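Local structure of 4-alpha-glucanotransferase (Corynebacterium glutamicum, 5B68) at residues A[236-244]-A[320-330]. The protein is an amylomaltase, or disproportionating enzyme, a glucanotransferase that joins an N-terminal beta-sandwich domain to a TIM-barrel-type domain. Numbering follows the deposited sequence.
Sequences LPTTRRFIN and EGQGLIDFATW
A first torsion of -178° sets Arg241 CG opposite its own N, and the extended chain, long enough to span from loop to helix 307-338, carries its several N-H donors to Glu320, which, bent at chi2 (-65°), turns its carboxylate back to meet them. Arg241 NH1 grips two oxygens: Glu320 OE2 at 2.8 Å, a salt bridge in the guanidinium plane, and, at 2.9 Å, Glu320 O on an in-plane lone pair. One water joins Arg241 NE to Glu320 OE2; another links Arg241 NH2 to Glu320 O and accepts from Gly323 N, at a kink where that N makes no helical hydrogen bond. Gly323 suits this place, since a CB there would collide with NH2. Flat Phe242 takes aliphatic Arg241 CG over its ring centre and forms an offset stack with Phe327 (planes at 19°), while Leu324 CD1 meets Phe242 CE1 at 3.6 Å. Thr238 OG1, hydrogen-bonded to Ala396 N, approaches Trp330 CH2 at 3.5 Å, and Thr239 CG2 packs against Phe327. Thr239 OG1, also hydrogen-bonded to Asp397 OD1, accepts from Arg241 N in an ST turn. The contact packs the long loop after barrel strand 215-218 against a helix inserted before strand 382-387, an elaboration of the TIM-barrel fold.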
loop_
_atom_site.group_PDB
_atom_site.type_symbol
_atom_site.label_atom_id
_atom_site.label_comp_id
_atom_site.label_asym_id
_atom_site.label_seq_id
_atom_site.Cartn_x
_atom_site.Cartn_y
_atom_site.Cartn_z
ATOM N N LEU A 236 7.645 -0.507 -5.782
ATOM C CA LEU A 236 7.385 -0.216 -7.219
ATOM C C LEU A 236 7.037 -1.490 -7.950
ATOM O O LEU A 236 7.777 -1.938 -8.824
ATOM C CB LEU A 236 8.555 0.534 -7.853
ATOM C CG LEU A 236 8.188 1.335 -9.119
ATOM C CD1 LEU A 236 7.162 2.427 -8.830
ATOM C CD2 LEU A 236 9.445 1.974 -9.654
ATOM N N PRO A 237 5.888 -2.062 -7.601
ATOM C CA PRO A 237 5.467 -3.339 -8.196
ATOM C C PRO A 237 4.814 -3.087 -9.541
ATOM O O PRO A 237 4.624 -1.927 -9.925
ATOM C CB PRO A 237 4.434 -3.833 -7.204
ATOM C CG PRO A 237 3.765 -2.548 -6.756
ATOM C CD PRO A 237 4.923 -1.617 -6.556
ATOM N N THR A 238 4.487 -4.155 -10.220
ATOM C CA THR A 238 3.845 -4.083 -11.577
ATOM C C THR A 238 2.327 -4.025 -11.454
ATOM O O THR A 238 1.631 -3.559 -12.378
ATOM C CB THR A 238 4.329 -5.260 -12.492
ATOM O OG1 THR A 238 4.311 -4.846 -13.886
ATOM C CG2 THR A 238 3.532 -6.467 -12.310
ATOM N N THR A 239 1.803 -4.392 -10.301
ATOM C CA THR A 239 0.359 -4.404 -10.044
ATOM C C THR A 239 0.281 -4.207 -8.533
ATOM O O THR A 239 1.270 -4.503 -7.821
ATOM C CB THR A 239 -0.287 -5.743 -10.474
ATOM O OG1 THR A 239 -1.687 -5.807 -10.144
ATOM C CG2 THR A 239 0.423 -7.034 -9.878
ATOM N N ARG A 240 -0.847 -3.733 -8.028
ATOM C CA ARG A 240 -1.110 -3.778 -6.605
ATOM C C ARG A 240 -2.138 -4.872 -6.236
ATOM O O ARG A 240 -2.573 -5.019 -5.069
ATOM C CB ARG A 240 -1.560 -2.411 -6.105
ATOM C CG ARG A 240 -0.428 -1.431 -6.214
ATOM C CD ARG A 240 -0.724 -0.167 -5.503
ATOM N NE ARG A 240 -1.899 0.545 -6.023
ATOM C CZ ARG A 240 -2.626 1.385 -5.290
ATOM N NH1 ARG A 240 -3.657 2.038 -5.868
ATOM N NH2 ARG A 240 -2.331 1.597 -3.982
ATOM N N ARG A 241 -2.555 -5.655 -7.199
ATOM C CA ARG A 241 -3.537 -6.676 -6.932
ATOM C C ARG A 241 -2.892 -8.049 -6.760
ATOM O O ARG A 241 -3.088 -8.698 -5.781
ATOM C CB ARG A 241 -4.517 -6.756 -8.070
ATOM C CG ARG A 241 -5.616 -7.777 -7.873
ATOM C CD ARG A 241 -6.753 -7.741 -8.866
ATOM N NE ARG A 241 -7.542 -8.926 -8.738
ATOM C CZ ARG A 241 -8.548 -9.256 -9.554
ATOM N NH1 ARG A 241 -9.104 -10.442 -9.408
ATOM N NH2 ARG A 241 -8.978 -8.416 -10.534
ATOM N N PHE A 242 -2.166 -8.471 -7.774
ATOM C CA PHE A 242 -1.583 -9.788 -7.781
ATOM C C PHE A 242 -0.277 -9.890 -7.021
ATOM O O PHE A 242 0.304 -8.902 -6.677
ATOM C CB PHE A 242 -1.512 -10.311 -9.199
ATOM C CG PHE A 242 -2.846 -10.337 -9.845
ATOM C CD1 PHE A 242 -3.731 -11.323 -9.540
ATOM C CD2 PHE A 242 -3.236 -9.322 -10.670
ATOM C CE1 PHE A 242 -4.977 -11.335 -10.100
ATOM C CE2 PHE A 242 -4.480 -9.319 -11.232
ATOM C CZ PHE A 242 -5.347 -10.332 -10.946
ATOM N N ILE A 243 0.136 -11.118 -6.751
ATOM C CA ILE A 243 1.181 -11.409 -5.756
ATOM C C ILE A 243 2.464 -11.885 -6.422
ATOM O O ILE A 243 2.410 -12.597 -7.439
ATOM C CB ILE A 243 0.698 -12.512 -4.823
ATOM C CG1 ILE A 243 -0.670 -12.184 -4.184
ATOM C CG2 ILE A 243 1.732 -12.879 -3.758
ATOM C CD1 ILE A 243 -0.692 -10.948 -3.344
ATOM N N ASN A 244 3.613 -11.532 -5.830
ATOM C CA ASN A 244 4.927 -11.846 -6.431
ATOM C C ASN A 244 5.189 -13.364 -6.242
ATOM O O ASN A 244 5.351 -13.836 -5.147
ATOM C CB ASN A 244 6.030 -11.029 -5.760
ATOM C CG ASN A 244 7.308 -11.045 -6.531
ATOM O OD1 ASN A 244 7.552 -11.984 -7.270
ATOM N ND2 ASN A 244 8.121 -10.010 -6.391
ATOM N N GLU A 320 -11.539 -14.963 -9.420
ATOM C CA GLU A 320 -10.695 -13.810 -9.738
ATOM C C GLU A 320 -11.043 -13.125 -11.057
ATOM O O GLU A 320 -10.691 -11.981 -11.300
ATOM C CB GLU A 320 -9.189 -14.198 -9.715
ATOM C CG GLU A 320 -8.768 -14.707 -8.349
ATOM C CD GLU A 320 -8.845 -13.652 -7.278
ATOM O OE1 GLU A 320 -9.079 -14.040 -6.123
ATOM O OE2 GLU A 320 -8.629 -12.445 -7.558
ATOM N N GLY A 321 -11.746 -13.838 -11.937
ATOM C CA GLY A 321 -12.311 -13.182 -13.089
ATOM C C GLY A 321 -11.360 -12.629 -14.082
ATOM O O GLY A 321 -10.174 -13.064 -14.215
ATOM N N GLN A 322 -11.817 -11.615 -14.787
ATOM C CA GLN A 322 -11.081 -11.196 -15.930
ATOM C C GLN A 322 -9.766 -10.500 -15.615
ATOM O O GLN A 322 -8.826 -10.553 -16.438
ATOM C CB GLN A 322 -11.941 -10.277 -16.793
ATOM C CG GLN A 322 -11.369 -9.876 -18.156
ATOM C CD GLN A 322 -11.210 -11.074 -19.073
ATOM O OE1 GLN A 322 -10.210 -11.242 -19.750
ATOM N NE2 GLN A 322 -12.177 -11.917 -19.059
ATOM N N GLY A 323 -9.687 -9.816 -14.480
ATOM C CA GLY A 323 -8.434 -9.148 -14.135
ATOM C C GLY A 323 -7.313 -10.180 -14.030
ATOM O O GLY A 323 -6.168 -9.829 -14.305
ATOM N N LEU A 324 -7.601 -11.376 -13.530
ATOM C CA LEU A 324 -6.560 -12.481 -13.463
ATOM C C LEU A 324 -6.055 -12.828 -14.854
ATOM O O LEU A 324 -4.867 -12.886 -15.128
ATOM C CB LEU A 324 -7.083 -13.732 -12.759
ATOM C CG LEU A 324 -6.058 -14.874 -12.710
ATOM C CD1 LEU A 324 -4.737 -14.372 -12.051
ATOM C CD2 LEU A 324 -6.679 -16.008 -12.010
ATOM N N ILE A 325 -7.004 -13.042 -15.754
ATOM C CA ILE A 325 -6.629 -13.403 -17.134
ATOM C C ILE A 325 -5.841 -12.301 -17.777
ATOM O O ILE A 325 -4.855 -12.589 -18.433
ATOM C CB ILE A 325 -7.902 -13.642 -17.964
ATOM C CG1 ILE A 325 -8.627 -14.839 -17.419
ATOM C CG2 ILE A 325 -7.538 -13.815 -19.446
ATOM C CD1 ILE A 325 -10.051 -15.014 -17.911
ATOM N N ASP A 326 -6.222 -11.002 -17.560
ATOM C CA ASP A 326 -5.489 -9.870 -18.098
ATOM C C ASP A 326 -4.041 -9.765 -17.588
ATOM O O ASP A 326 -3.092 -9.523 -18.351
ATOM C CB ASP A 326 -6.191 -8.522 -17.827
ATOM C CG ASP A 326 -7.570 -8.389 -18.522
ATOM O OD1 ASP A 326 -7.871 -9.146 -19.455
ATOM O OD2 ASP A 326 -8.332 -7.518 -18.061
ATOM N N PHE A 327 -3.883 -9.911 -16.262
ATOM C CA PHE A 327 -2.567 -9.867 -15.653
ATOM C C PHE A 327 -1.667 -11.019 -16.268
ATOM O O PHE A 327 -0.533 -10.797 -16.650
ATOM C CB PHE A 327 -2.677 -10.102 -14.149
ATOM C CG PHE A 327 -1.332 -10.315 -13.494
ATOM C CD1 PHE A 327 -0.489 -9.269 -13.378
ATOM C CD2 PHE A 327 -0.962 -11.561 -13.005
ATOM C CE1 PHE A 327 0.746 -9.432 -12.773
ATOM C CE2 PHE A 327 0.261 -11.723 -12.410
ATOM C CZ PHE A 327 1.111 -10.671 -12.322
ATOM N N ALA A 328 -2.218 -12.200 -16.283
ATOM C CA ALA A 328 -1.505 -13.417 -16.708
ATOM C C ALA A 328 -1.153 -13.331 -18.213
ATOM O O ALA A 328 -0.100 -13.764 -18.619
ATOM C CB ALA A 328 -2.335 -14.628 -16.438
ATOM N N THR A 329 -2.039 -12.733 -18.992
ATOM C CA THR A 329 -1.790 -12.563 -20.433
ATOM C C THR A 329 -0.666 -11.564 -20.644
ATOM O O THR A 329 0.201 -11.772 -21.471
ATOM C CB THR A 329 -3.055 -12.106 -21.169
ATOM O OG1 THR A 329 -4.099 -13.066 -20.964
ATOM C CG2 THR A 329 -2.757 -11.879 -22.647
ATOM N N TRP A 330 -0.655 -10.470 -19.884
ATOM C CA TRP A 330 0.412 -9.515 -19.887
ATOM C C TRP A 330 1.737 -10.220 -19.534
ATOM O O TRP A 330 2.753 -9.954 -20.196
ATOM C CB TRP A 330 0.149 -8.323 -18.928
ATOM C CG TRP A 330 1.257 -7.339 -18.840
ATOM C CD1 TRP A 330 1.405 -6.209 -19.553
ATOM C CD2 TRP A 330 2.395 -7.410 -17.952
ATOM N NE1 TRP A 330 2.594 -5.579 -19.203
ATOM C CE2 TRP A 330 3.205 -6.308 -18.226
ATOM C CE3 TRP A 330 2.784 -8.311 -16.957
ATOM C CZ2 TRP A 330 4.415 -6.074 -17.547
ATOM C CZ3 TRP A 330 4.017 -8.070 -16.267
ATOM C CH2 TRP A 330 4.786 -6.979 -16.576
HETATM O O HOH W 1 -11.261 -9.158 -12.250
HETATM O O HOH W 2 -6.370 -11.176 -7.140
#